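PDB 2YXG: 4-hydroxy-tetrahydrodipicolinate synthase from Methanocaldococcus jannaschii DSM 2661, which probably catalyses the condensation of pyruvate with aspartate semialdehyde to 4-hydroxy-tetrahydrodipicolinate, a step of lysine biosynthesis that proceeds through a Schiff base. Local coordinates for residues 253-256 and 260-263. Numbering follows the deposited sequence.
Sequences ALNM and PAGE
Ala-261 turns its methyl group onto the last turn of helix 248-256, where Leu-254 and Asn-255 meet it. The Leu-254 part of the contact is made by the base of the side chain: Leu-254 CB lies 3.7 Å from Ala-261 CB. The Leu-254 side chain also touches Ile-10 and Ile-207, so the alanine methyl, which meets Ile-10 as well, joins a small apolar cluster; Leu-254 is about 7 Å from Thr-44, a predicted pyruvate-binding residue, side chain to side chain. Asn-255, partly exposed, reaches the loop from the next position along the helix. Its CG stands anti to the carbonyl carbon (chi1 -72°), which lays the flat amide alongside the backbone at Gly-262, with Asn-255 CG 3.7 Å from both Gly-262 N and Ala-261 CB. As modelled, Asn-255 OD1 sits 2.8 Å from Gly-262 O and Asn-255 ND2 2.9 Å from Gly-262 N, like facing like; the amide is probably flipped, and with its ends exchanged both pairs could become hydrogen bonds. With an alanine here in place of Asn-255, the backbone of Gly-262 would probably lose its polar neighbour and a gap would open beside the Ala-261 methyl. Gly-262 itself has a positive phi (64°), easily taken up by glycine. The chain thus doubles back past the helix end, and the loop is held from elsewhere too: Pro-260 O accepts a bond from Asn-26 ND2 of helix 20-32, and Ala-261 pairs through its backbone with Phe-13 in the short strand 13-14. On helix 248-256, Ala-253 and Met-256 pack against the C-terminal helix 273-286, at the periphery of the TIM barrel.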
loop_
_atom_site.group_PDB
_atom_site.type_symbol
_atom_site.label_atom_id
_atom_site.label_comp_id
_atom_site.label_asym_id
_atom_site.label_seq_id
_atom_site.Cartn_x
_atom_site.Cartn_y
_atom_site.Cartn_z
ATOM N N ALA A 253 -17.563 -22.128 10.058
ATOM C CA ALA A 253 -17.275 -23.456 9.610
ATOM C C ALA A 253 -17.458 -24.546 10.715
ATOM O O ALA A 253 -18.096 -25.564 10.457
ATOM C CB ALA A 253 -15.893 -23.512 9.016
ATOM N N LEU A 254 -16.891 -24.338 11.912
ATOM C CA LEU A 254 -17.107 -25.268 13.047
ATOM C C LEU A 254 -18.578 -25.410 13.400
ATOM O O LEU A 254 -19.011 -26.508 13.669
ATOM C CB LEU A 254 -16.340 -24.855 14.326
ATOM C CG LEU A 254 -14.833 -24.944 14.046
ATOM C CD1 LEU A 254 -14.015 -24.249 15.128
ATOM C CD2 LEU A 254 -14.403 -26.438 13.849
ATOM N N ASN A 255 -19.322 -24.310 13.441
ATOM C CA ASN A 255 -20.769 -24.423 13.682
ATOM C C ASN A 255 -21.508 -25.242 12.611
ATOM O O ASN A 255 -22.386 -26.062 12.929
ATOM C CB ASN A 255 -21.428 -23.046 13.827
ATOM C CG ASN A 255 -21.070 -22.379 15.136
ATOM O OD1 ASN A 255 -20.676 -21.216 15.157
ATOM N ND2 ASN A 255 -21.207 -23.116 16.242
ATOM N N MET A 256 -21.148 -25.009 11.345
ATOM C CA MET A 256 -21.737 -25.761 10.231
ATOM C C MET A 256 -21.470 -27.261 10.357
ATOM O O MET A 256 -22.287 -28.093 9.924
ATOM C CB MET A 256 -21.194 -25.270 8.892
ATOM C CG MET A 256 -21.827 -23.967 8.417
ATOM S SD MET A 256 -20.890 -23.360 6.982
ATOM C CE MET A 256 -21.824 -21.879 6.604
ATOM N N PRO A 260 -18.164 -27.672 18.592
ATOM C CA PRO A 260 -18.374 -26.507 19.460
ATOM C C PRO A 260 -17.703 -25.259 18.902
ATOM O O PRO A 260 -16.543 -25.319 18.508
ATOM C CB PRO A 260 -17.719 -26.923 20.798
ATOM C CG PRO A 260 -17.606 -28.421 20.737
ATOM C CD PRO A 260 -17.428 -28.759 19.280
ATOM N N ALA A 261 -18.461 -24.161 18.840
ATOM C CA ALA A 261 -17.982 -22.819 18.490
ATOM C C ALA A 261 -18.941 -21.754 19.062
ATOM O O ALA A 261 -18.547 -20.890 19.844
ATOM C CB ALA A 261 -17.818 -22.677 16.941
ATOM N N GLY A 262 -20.215 -21.840 18.703
ATOM C CA GLY A 262 -21.182 -20.796 19.012
ATOM C C GLY A 262 -20.930 -19.414 18.364
ATOM O O GLY A 262 -20.391 -19.298 17.244
ATOM N N GLU A 263 -21.345 -18.369 19.078
ATOM C CA GLU A 263 -21.444 -17.035 18.505
ATOM C C GLU A 263 -20.095 -16.320 18.540
ATOM O O GLU A 263 -19.195 -16.680 19.331
ATOM C CB GLU A 263 -22.445 -16.177 19.291
ATOM C CG GLU A 263 -23.817 -16.856 19.643
ATOM C CD GLU A 263 -24.656 -17.341 18.432
ATOM O OE1 GLU A 263 -24.706 -16.611 17.392
ATOM O OE2 GLU A 263 -25.286 -18.452 18.554
#